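Side-chain contacts in fanconi-associated nuclease 1 homolog (Pseudomonas aeruginosa, PDB 5Y7Q), which is a bacterial homolog of Fanconi-associated nuclease 1, a modular protein with HTH, SAP and VRR-NUC family regions, seen here with bound nucleic acid: residues A[60-65]-A[197-202]; A[114-119]-A[183-188]; A[143-148]-A[161-166]; A[250-253]-A[257-260]. All blocks are in the same frame, centred on the assembly; numbering follows the deposited sequence.

Contact 1 (A[60-65]-A[197-202])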
loop_
_atom_site.group_PDB
_atom_site.type_symbol
_atom_site.label_atom_id
_atom_site.label_comp_id
_atom_site.label_asym_id
_atom_site.label_seq_id
_atom_site.Cartn_x
_atom_site.Cartn_y
_atom_site.Cartn_z
ATOM N N ASP A 60 19.962 20.992 -6.914
ATOM C CA ASP A 60 19.273 21.990 -7.719
ATOM C C ASP A 60 17.843 22.246 -7.261
ATOM O O ASP A 60 17.248 23.255 -7.655
ATOM C CB ASP A 60 19.278 21.543 -9.181
ATOM C CG ASP A 60 19.295 20.029 -9.325
ATOM O OD1 ASP A 60 19.960 19.348 -8.510
ATOM O OD2 ASP A 60 18.634 19.517 -10.252
ATOM N N LEU A 61 17.278 21.359 -6.458
ATOM C CA LEU A 61 15.889 21.448 -6.040
ATOM C C LEU A 61 15.696 22.132 -4.688
ATOM O O LEU A 61 14.554 22.413 -4.308
ATOM C CB LEU A 61 15.300 20.031 -6.002
ATOM C CG LEU A 61 13.803 19.810 -6.095
ATOM C CD1 LEU A 61 13.558 18.718 -7.102
ATOM C CD2 LEU A 61 13.263 19.405 -4.732
ATOM N N LEU A 62 16.769 22.412 -3.956
ATOM C CA LEU A 62 16.655 22.883 -2.582
ATOM C C LEU A 62 16.520 24.403 -2.532
ATOM O O LEU A 62 17.097 25.126 -3.350
ATOM C CB LEU A 62 17.864 22.444 -1.755
ATOM C CG LEU A 62 18.284 20.972 -1.679
ATOM C CD1 LEU A 62 18.920 20.685 -0.332
ATOM C CD2 LEU A 62 17.131 20.001 -1.920
ATOM N N ASP A 63 15.735 24.880 -1.562
ATOM C CA ASP A 63 15.527 26.304 -1.342
ATOM C C ASP A 63 16.462 26.826 -0.239
ATOM O O ASP A 63 17.381 26.137 0.218
ATOM C CB ASP A 63 14.045 26.575 -1.044
ATOM C CG ASP A 63 13.693 26.467 0.437
ATOM O OD1 ASP A 63 14.293 25.646 1.160
ATOM O OD2 ASP A 63 12.798 27.223 0.878
ATOM N N ASP A 64 16.230 28.067 0.193
ATOM C CA ASP A 64 17.124 28.700 1.155
ATOM C C ASP A 64 16.980 28.088 2.550
ATOM O O ASP A 64 17.982 27.725 3.183
ATOM C CB ASP A 64 16.861 30.203 1.174
ATOM C CG ASP A 64 16.668 30.780 -0.230
ATOM O OD1 ASP A 64 15.974 30.120 -1.051
ATOM O OD2 ASP A 64 17.207 31.884 -0.509
ATOM N N GLN A 65 15.743 27.968 3.047
ATOM C CA GLN A 65 15.515 27.367 4.366
ATOM C C GLN A 65 16.155 25.981 4.464
ATOM O O GLN A 65 16.743 25.625 5.496
ATOM C CB GLN A 65 14.004 27.285 4.662
ATOM C CG GLN A 65 13.437 28.330 5.672
ATOM C CD GLN A 65 13.233 29.761 5.091
ATOM O OE1 GLN A 65 13.188 29.961 3.870
ATOM N NE2 GLN A 65 13.104 30.749 5.980
ATOM N N ARG A 197 12.613 13.448 3.949
ATOM C CA ARG A 197 12.232 12.041 3.847
ATOM C C ARG A 197 11.569 11.728 2.504
ATOM O O ARG A 197 11.942 10.768 1.814
ATOM C CB ARG A 197 11.280 11.699 4.994
ATOM C CG ARG A 197 11.196 10.240 5.315
ATOM C CD ARG A 197 10.701 10.048 6.733
ATOM N NE ARG A 197 9.463 10.777 6.963
ATOM C CZ ARG A 197 8.272 10.365 6.563
ATOM N NH1 ARG A 197 8.160 9.222 5.916
ATOM N NH2 ARG A 197 7.198 11.093 6.804
ATOM N N LEU A 198 10.576 12.530 2.119
ATOM C CA LEU A 198 9.869 12.262 0.884
ATOM C C LEU A 198 10.779 12.505 -0.313
ATOM O O LEU A 198 10.706 11.782 -1.310
ATOM C CB LEU A 198 8.592 13.098 0.824
ATOM C CG LEU A 198 8.170 13.491 -0.587
ATOM C CD1 LEU A 198 7.349 12.382 -1.233
ATOM C CD2 LEU A 198 7.448 14.830 -0.656
ATOM N N MET A 199 11.684 13.477 -0.231
ATOM C CA MET A 199 12.628 13.631 -1.342
ATOM C C MET A 199 13.534 12.403 -1.492
ATOM O O MET A 199 13.812 11.960 -2.615
ATOM C CB MET A 199 13.458 14.901 -1.173
ATOM C CG MET A 199 12.945 16.065 -1.977
ATOM S SD MET A 199 13.919 17.539 -1.659
ATOM C CE MET A 199 13.528 17.726 0.073
ATOM N N TYR A 200 14.006 11.835 -0.381
ATOM C CA TYR A 200 14.892 10.682 -0.498
ATOM C C TYR A 200 14.137 9.432 -0.955
ATOM O O TYR A 200 14.629 8.696 -1.812
ATOM C CB TYR A 200 15.603 10.430 0.827
ATOM C CG TYR A 200 16.516 9.205 0.867
ATOM C CD1 TYR A 200 17.830 9.289 0.446
ATOM C CD2 TYR A 200 16.070 7.974 1.370
ATOM C CE1 TYR A 200 18.678 8.197 0.490
ATOM C CE2 TYR A 200 16.921 6.877 1.422
ATOM C CZ TYR A 200 18.231 6.999 0.977
ATOM O OH TYR A 200 19.104 5.930 1.013
ATOM N N PHE A 201 12.951 9.171 -0.394
ATOM C CA PHE A 201 12.258 7.913 -0.643
ATOM C C PHE A 201 11.330 7.928 -1.846
ATOM O O PHE A 201 10.953 6.850 -2.316
ATOM C CB PHE A 201 11.425 7.504 0.571
ATOM C CG PHE A 201 12.226 6.877 1.672
ATOM C CD1 PHE A 201 12.957 5.730 1.450
ATOM C CD2 PHE A 201 12.239 7.430 2.936
ATOM C CE1 PHE A 201 13.704 5.151 2.479
ATOM C CE2 PHE A 201 12.971 6.848 3.972
ATOM C CZ PHE A 201 13.710 5.720 3.746
ATOM N N GLY A 202 10.967 9.098 -2.365
ATOM C CA GLY A 202 9.907 9.166 -3.356
ATOM C C GLY A 202 8.502 8.933 -2.832
ATOM O O GLY A 202 7.589 8.761 -3.639
#
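M199 reaches from helix 190-201 to L61 and L62, which lie in the loop just before helix 64-75. The contact joins the helical HTH-family region to a helix that follows in the chain. It is buried and wholly apolar, with no hydrogen bond between the two segments. The thioether sulfur does the touching. L61 and M199 slide past each other in opposite directions, with L61 CD2 3.7 Å from M199 SD. L61 has its CG anti to the backbone N (chi1 -158°), and this carries the CD2 branch toward the helix. L62 meets the same sulfur at a slant. Its CB does not point straight at the helix, but the end of the side chain swings nearer. Other helices complete the surroundings of the leucines. L61 also touches V239 of helix 236-253, and L62 touches I54 of helix 42-57 and I70 of helix 64-75. At the end of the loop, D63 takes the N-cap position of helix 64-75. The methionine chain is extended at chi2 and bends at chi3 (-64°). The second leucine contact on its sulfur is L62 CD2 to M199 SD, 4.1 Å.

Contact 2 (A[114-119]-A[183-188])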
loop_
_atom_site.group_PDB
_atom_site.type_symbol
_atom_site.label_atom_id
_atom_site.label_comp_id
_atom_site.label_asym_id
_atom_site.label_seq_id
_atom_site.Cartn_x
_atom_site.Cartn_y
_atom_site.Cartn_z
ATOM N N PRO A 114 21.650 23.818 22.195
ATOM C CA PRO A 114 21.922 24.389 20.861
ATOM C C PRO A 114 20.730 24.305 19.918
ATOM O O PRO A 114 20.578 25.189 19.063
ATOM C CB PRO A 114 23.112 23.563 20.349
ATOM C CG PRO A 114 23.654 22.867 21.521
ATOM C CD PRO A 114 22.496 22.634 22.432
ATOM N N LEU A 115 19.876 23.274 20.067
ATOM C CA LEU A 115 18.633 23.176 19.295
ATOM C C LEU A 115 17.648 24.273 19.678
ATOM O O LEU A 115 16.955 24.822 18.813
ATOM C CB LEU A 115 17.986 21.795 19.486
ATOM C CG LEU A 115 18.930 20.632 19.174
ATOM C CD1 LEU A 115 18.332 19.290 19.507
ATOM C CD2 LEU A 115 19.351 20.690 17.717
ATOM N N LEU A 116 17.554 24.597 20.968
ATOM C CA LEU A 116 16.742 25.742 21.368
ATOM C C LEU A 116 17.230 27.030 20.712
ATOM O O LEU A 116 16.418 27.873 20.313
ATOM C CB LEU A 116 16.730 25.882 22.889
ATOM C CG LEU A 116 16.187 24.670 23.649
ATOM C CD1 LEU A 116 16.188 24.940 25.130
ATOM C CD2 LEU A 116 14.793 24.303 23.183
ATOM N N ALA A 117 18.553 27.200 20.569
ATOM C CA ALA A 117 19.059 28.469 20.020
ATOM C C ALA A 117 18.665 28.674 18.553
ATOM O O ALA A 117 18.488 29.821 18.114
ATOM C CB ALA A 117 20.584 28.560 20.171
ATOM N N LEU A 118 18.546 27.589 17.786
ATOM C CA LEU A 118 18.138 27.635 16.387
ATOM C C LEU A 118 16.628 27.701 16.200
ATOM O O LEU A 118 16.165 27.902 15.068
ATOM C CB LEU A 118 18.650 26.395 15.658
ATOM C CG LEU A 118 20.136 26.256 15.371
ATOM C CD1 LEU A 118 20.514 24.768 15.294
ATOM C CD2 LEU A 118 20.469 26.984 14.083
ATOM N N GLY A 119 15.849 27.496 17.259
ATOM C CA GLY A 119 14.415 27.435 17.123
ATOM C C GLY A 119 13.875 26.127 16.574
ATOM O O GLY A 119 12.653 26.003 16.399
ATOM N N PRO A 183 10.392 19.501 32.438
ATOM C CA PRO A 183 10.148 20.336 31.255
ATOM C C PRO A 183 9.674 19.522 30.060
ATOM O O PRO A 183 9.741 18.293 30.016
ATOM C CB PRO A 183 11.507 20.983 30.975
ATOM C CG PRO A 183 12.484 20.131 31.674
ATOM C CD PRO A 183 11.795 19.571 32.873
ATOM N N VAL A 184 9.165 20.247 29.071
ATOM C CA VAL A 184 8.532 19.658 27.904
ATOM C C VAL A 184 9.031 20.381 26.659
ATOM O O VAL A 184 8.908 21.603 26.562
ATOM C CB VAL A 184 6.996 19.744 28.011
ATOM C CG1 VAL A 184 6.382 19.627 26.658
ATOM C CG2 VAL A 184 6.477 18.639 28.914
ATOM N N TYR A 185 9.571 19.633 25.701
ATOM C CA TYR A 185 10.107 20.174 24.460
ATOM C C TYR A 185 9.175 19.879 23.291
ATOM O O TYR A 185 8.513 18.834 23.250
ATOM C CB TYR A 185 11.491 19.592 24.178
ATOM C CG TYR A 185 12.453 19.765 25.342
ATOM C CD1 TYR A 185 13.087 20.973 25.567
ATOM C CD2 TYR A 185 12.702 18.728 26.216
ATOM C CE1 TYR A 185 13.948 21.143 26.626
ATOM C CE2 TYR A 185 13.573 18.882 27.268
ATOM C CZ TYR A 185 14.193 20.092 27.475
ATOM O OH TYR A 185 15.054 20.257 28.540
ATOM N N GLU A 186 9.109 20.825 22.352
ATOM C CA GLU A 186 8.350 20.664 21.116
ATOM C C GLU A 186 9.276 20.848 19.919
ATOM O O GLU A 186 9.916 21.900 19.779
ATOM C CB GLU A 186 7.184 21.653 21.027
ATOM C CG GLU A 186 6.394 21.524 19.718
ATOM C CD GLU A 186 5.279 22.556 19.574
ATOM O OE1 GLU A 186 5.573 23.779 19.464
ATOM O OE2 GLU A 186 4.096 22.138 19.570
ATOM N N LEU A 187 9.303 19.844 19.034
ATOM C CA LEU A 187 10.047 19.921 17.779
ATOM C C LEU A 187 9.322 20.808 16.766
ATOM O O LEU A 187 8.113 20.680 16.587
ATOM C CB LEU A 187 10.211 18.510 17.247
ATOM C CG LEU A 187 11.015 18.072 16.055
ATOM C CD1 LEU A 187 12.461 18.536 16.159
ATOM C CD2 LEU A 187 10.894 16.556 16.165
ATOM N N ARG A 188 10.024 21.786 16.188
ATOM C CA ARG A 188 9.411 22.709 15.231
ATOM C C ARG A 188 9.836 22.551 13.772
ATOM O O ARG A 188 9.346 23.309 12.929
ATOM C CB ARG A 188 9.634 24.149 15.692
ATOM C CG ARG A 188 8.578 24.607 16.700
ATOM C CD ARG A 188 7.627 25.631 16.097
ATOM N NE ARG A 188 8.242 26.367 14.986
ATOM C CZ ARG A 188 9.144 27.344 15.115
ATOM N NH1 ARG A 188 9.649 27.944 14.035
ATOM N NH2 ARG A 188 9.563 27.709 16.323
#
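L116 and Y185 form the apolar part of this contact, and G119 and R188 form the polar part. Helix 108-118 packs here on strand 184-187, the middle strand of a three-stranded antiparallel sheet. The helix segment belongs to the HTH-family region, which is backed here by this small sheet. The strand comes from later in the chain and pairs with 94-96 and 121-123.

The apolar pair is loose. Y185 points its CB toward the helix, and L116 CD2 approaches the ring obliquely, 4.4 Å from Y185 CD1. L116 starts out across the contact rather than into it, but its end bends nearer. V121 touches both side chains from the neighbouring strand. R109 and V112 of helix 108-118 also touch Y185. The hydroxyl of Y185 is held by a hydrogen bond to E97, just past the edge strand 94-96. The polar end of the ring thus has its partner on the sheet side, outside the two segments.

The polar pair is close but is not a hydrogen bond. G119 is the first residue past the helix and leaves it with positive phi (78°). R188 bends at chi2 and chi3 and folds back over this turn. Its guanidinium has a long, weak ion pair with D122. The backbone of R188 is bonded to W120, which keeps the strand end beside the turn. G119 O lies over one face of the guanidinium, 3.5 Å from R188 NH2, and 3.6 Å from R188 CB.

Contact 3 (A[143-148]-A[161-166])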
loop_
_atom_site.group_PDB
_atom_site.type_symbol
_atom_site.label_atom_id
_atom_site.label_comp_id
_atom_site.label_asym_id
_atom_site.label_seq_id
_atom_site.Cartn_x
_atom_site.Cartn_y
_atom_site.Cartn_z
ATOM N N GLN A 143 -5.294 14.554 39.704
ATOM C CA GLN A 143 -5.011 15.453 40.817
ATOM C C GLN A 143 -5.082 16.916 40.390
ATOM O O GLN A 143 -5.596 17.760 41.133
ATOM C CB GLN A 143 -3.632 15.130 41.390
ATOM C CG GLN A 143 -3.249 15.976 42.583
ATOM C CD GLN A 143 -1.783 15.851 42.935
ATOM O OE1 GLN A 143 -0.983 15.335 42.145
ATOM N NE2 GLN A 143 -1.419 16.322 44.131
ATOM N N LEU A 144 -4.576 17.231 39.197
ATOM C CA LEU A 144 -4.484 18.619 38.757
ATOM C C LEU A 144 -5.850 19.289 38.746
ATOM O O LEU A 144 -6.055 20.335 39.374
ATOM C CB LEU A 144 -3.843 18.684 37.371
ATOM C CG LEU A 144 -3.786 20.095 36.764
ATOM C CD1 LEU A 144 -3.258 21.137 37.767
ATOM C CD2 LEU A 144 -2.933 20.109 35.509
ATOM N N PHE A 145 -6.795 18.697 38.031
ATOM C CA PHE A 145 -8.144 19.215 37.879
ATOM C C PHE A 145 -9.105 18.691 38.934
ATOM O O PHE A 145 -10.320 18.761 38.723
ATOM C CB PHE A 145 -8.661 18.912 36.481
ATOM C CG PHE A 145 -7.761 19.411 35.402
ATOM C CD1 PHE A 145 -7.014 18.523 34.640
ATOM C CD2 PHE A 145 -7.636 20.772 35.166
ATOM C CE1 PHE A 145 -6.165 18.979 33.630
ATOM C CE2 PHE A 145 -6.790 21.237 34.165
ATOM C CZ PHE A 145 -6.052 20.334 33.392
ATOM N N ARG A 146 -8.588 18.092 40.015
ATOM C CA ARG A 146 -9.436 17.421 40.998
ATOM C C ARG A 146 -10.629 18.269 41.431
ATOM O O ARG A 146 -11.707 17.723 41.696
ATOM C CB ARG A 146 -8.604 17.013 42.223
ATOM C CG ARG A 146 -8.709 17.941 43.443
ATOM C CD ARG A 146 -7.524 18.888 43.529
ATOM N NE ARG A 146 -6.297 18.160 43.833
ATOM C CZ ARG A 146 -5.807 17.996 45.056
ATOM N NH1 ARG A 146 -6.431 18.521 46.107
ATOM N NH2 ARG A 146 -4.687 17.308 45.229
ATOM N N ASP A 147 -10.475 19.598 41.485
ATOM C CA ASP A 147 -11.566 20.449 41.952
ATOM C C ASP A 147 -12.678 20.611 40.914
ATOM O O ASP A 147 -13.788 21.031 41.272
ATOM C CB ASP A 147 -11.020 21.824 42.376
ATOM C CG ASP A 147 -10.012 21.737 43.537
ATOM O OD1 ASP A 147 -10.209 20.911 44.457
ATOM O OD2 ASP A 147 -9.019 22.498 43.530
ATOM N N HIS A 148 -12.405 20.309 39.643
ATOM C CA HIS A 148 -13.431 20.222 38.611
ATOM C C HIS A 148 -13.890 18.790 38.330
ATOM O O HIS A 148 -14.701 18.586 37.418
ATOM C CB HIS A 148 -12.943 20.854 37.306
ATOM C CG HIS A 148 -12.392 22.239 37.462
ATOM N ND1 HIS A 148 -11.143 22.492 37.994
ATOM C CD2 HIS A 148 -12.909 23.449 37.133
ATOM C CE1 HIS A 148 -10.921 23.795 37.996
ATOM N NE2 HIS A 148 -11.976 24.398 37.479
ATOM N N GLU A 161 -12.844 14.676 27.338
ATOM C CA GLU A 161 -14.080 15.137 26.712
ATOM C C GLU A 161 -14.852 16.035 27.661
ATOM O O GLU A 161 -15.295 17.126 27.281
ATOM C CB GLU A 161 -14.942 13.946 26.274
ATOM C CG GLU A 161 -15.668 14.145 24.945
ATOM C CD GLU A 161 -17.171 13.923 25.038
ATOM O OE1 GLU A 161 -17.800 14.398 26.015
ATOM O OE2 GLU A 161 -17.728 13.268 24.130
ATOM N N ARG A 162 -14.998 15.599 28.916
ATOM C CA ARG A 162 -15.744 16.385 29.893
ATOM C C ARG A 162 -15.098 17.752 30.109
ATOM O O ARG A 162 -15.798 18.765 30.218
ATOM C CB ARG A 162 -15.856 15.614 31.215
ATOM C CG ARG A 162 -17.059 16.003 32.097
ATOM C CD ARG A 162 -18.260 15.067 31.903
ATOM N NE ARG A 162 -18.477 14.192 33.058
ATOM C CZ ARG A 162 -19.417 13.248 33.123
ATOM N NH1 ARG A 162 -20.238 13.056 32.097
ATOM N NH2 ARG A 162 -19.546 12.498 34.217
ATOM N N LEU A 163 -13.764 17.807 30.133
ATOM C CA LEU A 163 -13.065 19.047 30.475
ATOM C C LEU A 163 -12.771 19.976 29.291
ATOM O O LEU A 163 -12.388 21.127 29.529
ATOM C CB LEU A 163 -11.745 18.725 31.182
ATOM C CG LEU A 163 -11.876 18.055 32.546
ATOM C CD1 LEU A 163 -10.600 17.329 32.932
ATOM C CD2 LEU A 163 -12.217 19.110 33.578
ATOM N N GLN A 164 -12.924 19.525 28.030
ATOM C CA GLN A 164 -12.605 20.398 26.896
ATOM C C GLN A 164 -13.564 21.579 26.747
ATOM O O GLN A 164 -13.083 22.705 26.523
ATOM C CB GLN A 164 -12.540 19.576 25.611
ATOM C CG GLN A 164 -11.169 19.441 25.012
ATOM C CD GLN A 164 -11.029 18.129 24.274
ATOM O OE1 GLN A 164 -11.860 17.230 24.437
ATOM N NE2 GLN A 164 -9.993 18.011 23.448
ATOM N N PRO A 165 -14.894 21.416 26.813
ATOM C CA PRO A 165 -15.754 22.612 26.843
ATOM C C PRO A 165 -15.421 23.566 27.983
ATOM O O PRO A 165 -15.783 24.745 27.906
ATOM C CB PRO A 165 -17.173 22.033 26.983
ATOM C CG PRO A 165 -16.992 20.581 27.332
ATOM C CD PRO A 165 -15.706 20.190 26.688
ATOM N N LEU A 166 -14.734 23.096 29.029
ATOM C CA LEU A 166 -14.354 23.957 30.145
ATOM C C LEU A 166 -13.093 24.780 29.858
ATOM O O LEU A 166 -13.059 25.974 30.172
ATOM C CB LEU A 166 -14.158 23.116 31.415
ATOM C CG LEU A 166 -15.355 22.693 32.282
ATOM C CD1 LEU A 166 -16.331 21.803 31.515
ATOM C CD2 LEU A 166 -14.887 22.004 33.572
#
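F145, H148 and L163 all place CG anti to their own carbonyl carbon, with chi1 of -55°, -51° and -66°. In each case CB already points across the contact. The torsion swings the F145 ring and the L163 branches to each other, and brings the H148 ring near L166. The two branches of L163 divide the work. CD1 meets the phenyl ring obliquely, with L163 CD1 4.1 Å from F145 CD1. CD2 goes to the histidine, which meets it with CB itself, L163 CD2 lying 4.2 Å from H148 CB. Beyond it L166 adds a looser touch, where L166 CD2 lies 4.3 Å from H148 CD2 and slants toward the ring. L144 CG lies over one face of the F145 ring, 3.9 Å above its plane. F167 meets both F145 and H148 edge-to-face. L163 and F145 are buried, while H148 and L166 lie at the exposed side.

R146 NE donates to Q143 O at 2.8 Å, in the carbonyl plane and on a lone pair. No hydrogen bond joins the two segments. The turn after helix 138-144 thus packs against the last part of helix 156-163 and the residues after it, within the SAP-family region, where two helices joined by a loop meet through apolar side chains.

Contact 4 (A[250-253]-A[257-260])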
loop_
_atom_site.group_PDB
_atom_site.type_symbol
_atom_site.label_atom_id
_atom_site.label_comp_id
_atom_site.label_asym_id
_atom_site.label_seq_id
_atom_site.Cartn_x
_atom_site.Cartn_y
_atom_site.Cartn_z
ATOM N N GLN A 250 -4.982 13.631 4.481
ATOM C CA GLN A 250 -5.029 13.782 5.935
ATOM C C GLN A 250 -6.314 14.477 6.387
ATOM O O GLN A 250 -7.088 13.934 7.192
ATOM C CB GLN A 250 -3.806 14.561 6.411
ATOM C CG GLN A 250 -2.490 13.877 6.114
ATOM C CD GLN A 250 -2.023 13.007 7.254
ATOM O OE1 GLN A 250 -1.550 13.509 8.281
ATOM N NE2 GLN A 250 -2.152 11.692 7.089
ATOM N N ARG A 251 -6.564 15.684 5.867
ATOM C CA ARG A 251 -7.725 16.444 6.325
ATOM C C ARG A 251 -9.030 15.700 6.046
ATOM O O ARG A 251 -9.958 15.744 6.862
ATOM C CB ARG A 251 -7.738 17.830 5.681
ATOM C CG ARG A 251 -6.673 18.790 6.209
ATOM C CD ARG A 251 -6.253 19.803 5.144
ATOM N NE ARG A 251 -7.318 20.751 4.799
ATOM C CZ ARG A 251 -7.316 21.526 3.713
ATOM N NH1 ARG A 251 -6.308 21.465 2.852
ATOM N NH2 ARG A 251 -8.326 22.360 3.480
ATOM N N PHE A 252 -9.117 15.002 4.905
ATOM C CA PHE A 252 -10.301 14.188 4.629
ATOM C C PHE A 252 -10.480 13.117 5.695
ATOM O O PHE A 252 -11.561 12.979 6.284
ATOM C CB PHE A 252 -10.201 13.555 3.239
ATOM C CG PHE A 252 -11.300 12.561 2.939
ATOM C CD1 PHE A 252 -12.631 12.960 2.917
ATOM C CD2 PHE A 252 -10.999 11.231 2.664
ATOM C CE1 PHE A 252 -13.641 12.047 2.640
ATOM C CE2 PHE A 252 -12.005 10.314 2.381
ATOM C CZ PHE A 252 -13.325 10.721 2.370
ATOM N N ASP A 253 -9.411 12.366 5.974
ATOM C CA ASP A 253 -9.436 11.348 7.018
ATOM C C ASP A 253 -9.770 11.913 8.394
ATOM O O ASP A 253 -10.124 11.139 9.291
ATOM C CB ASP A 253 -8.090 10.617 7.063
ATOM C CG ASP A 253 -8.068 9.393 6.173
ATOM O OD1 ASP A 253 -9.109 8.711 6.114
ATOM O OD2 ASP A 253 -7.025 9.112 5.538
ATOM N N PRO A 257 -15.165 18.700 5.466
ATOM C CA PRO A 257 -16.184 18.659 4.405
ATOM C C PRO A 257 -15.563 18.793 3.025
ATOM O O PRO A 257 -14.684 19.625 2.795
ATOM C CB PRO A 257 -17.077 19.860 4.724
ATOM C CG PRO A 257 -16.168 20.798 5.470
ATOM C CD PRO A 257 -15.275 19.910 6.293
ATOM N N LEU A 258 -16.051 17.988 2.089
ATOM C CA LEU A 258 -15.457 18.017 0.765
ATOM C C LEU A 258 -15.563 19.369 0.086
ATOM O O LEU A 258 -14.897 19.557 -0.928
ATOM C CB LEU A 258 -16.102 16.981 -0.150
ATOM C CG LEU A 258 -15.952 15.531 0.266
ATOM C CD1 LEU A 258 -16.815 14.742 -0.651
ATOM C CD2 LEU A 258 -14.506 15.085 0.178
ATOM N N GLU A 259 -16.392 20.295 0.573
ATOM C CA GLU A 259 -16.549 21.563 -0.135
ATOM C C GLU A 259 -15.217 22.298 -0.221
ATOM O O GLU A 259 -14.734 22.628 -1.316
ATOM C CB GLU A 259 -17.614 22.427 0.545
ATOM C CG GLU A 259 -17.826 23.803 -0.122
ATOM C CD GLU A 259 -18.920 24.666 0.547
ATOM O OE1 GLU A 259 -20.115 24.468 0.233
ATOM O OE2 GLU A 259 -18.584 25.547 1.378
ATOM N N GLU A 260 -14.577 22.513 0.928
ATOM C CA GLU A 260 -13.280 23.182 0.930
ATOM C C GLU A 260 -12.154 22.241 0.514
ATOM O O GLU A 260 -11.145 22.694 -0.045
ATOM C CB GLU A 260 -13.005 23.805 2.307
ATOM C CG GLU A 260 -13.162 22.869 3.504
ATOM C CD GLU A 260 -13.077 23.594 4.862
ATOM O OE1 GLU A 260 -14.071 24.239 5.269
ATOM O OE2 GLU A 260 -12.016 23.510 5.526
#
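F252 and L258 make the closer half of this contact, and R251 and E260 the looser half. The segments sit on either side of a short turn between helix 236-253 and helix 258-264. P257 occupies the N-cap position of the second helix.

On the packed side, L258 CD2 approaches the CD1-CE1 bond of the F252 ring obliquely. It lies 3.9 Å from F252 CD1 and 4.0 Å from F252 CE1. Neither CB points straight at the other segment, but both side chains end nearer to it than they start. F252 puts its CG anti to the backbone N (chi1 173°), which turns the ring toward the leucine. F286 and H289 of helix 273-292 meet F252 edge-to-face and also touch L258, and L261 touches F252. Helix 273-292 thus packs against both side chains.

On the solvent side, R251 points toward the second helix. E260 OE2 lies at the edge of its guanidinium, near the plane, 4.4 Å from R251 NH2. That is too long for a salt bridge. The same NH2 is salt-bridged to E256, in the turn. E260 OE2 also lies close to E256 OE2, so two acids share the neighbourhood of one arginine. The positive charge probably eases the crowding of the two carboxylates, and E260 probably gains a weaker, longer-range attraction from it.

Overall arrangement
Contacts 1, 2 and 3 run inward along the chain. Contact 1 spans 60-65 to 197-202, contact 2 lies between those ends, and contact 3 lies between the ends of contact 2. Contact 4 follows after all of them. Strand 184-187 of contact 2 leads into helix 190-201 of contact 1; their centres are about 23 Å apart. Contact 3 is centred about 29 Å from contact 2. Helix 236-253 borders contact 1 near its start and carries contact 4 at its end, about 27 Å away between centres. No two contacts touch. Contacts 1 and 2 join the HTH-family region to elements after the SAP-family region. Contact 3 is internal to the SAP-family region, and contact 4 is local to the turn between two successive helices.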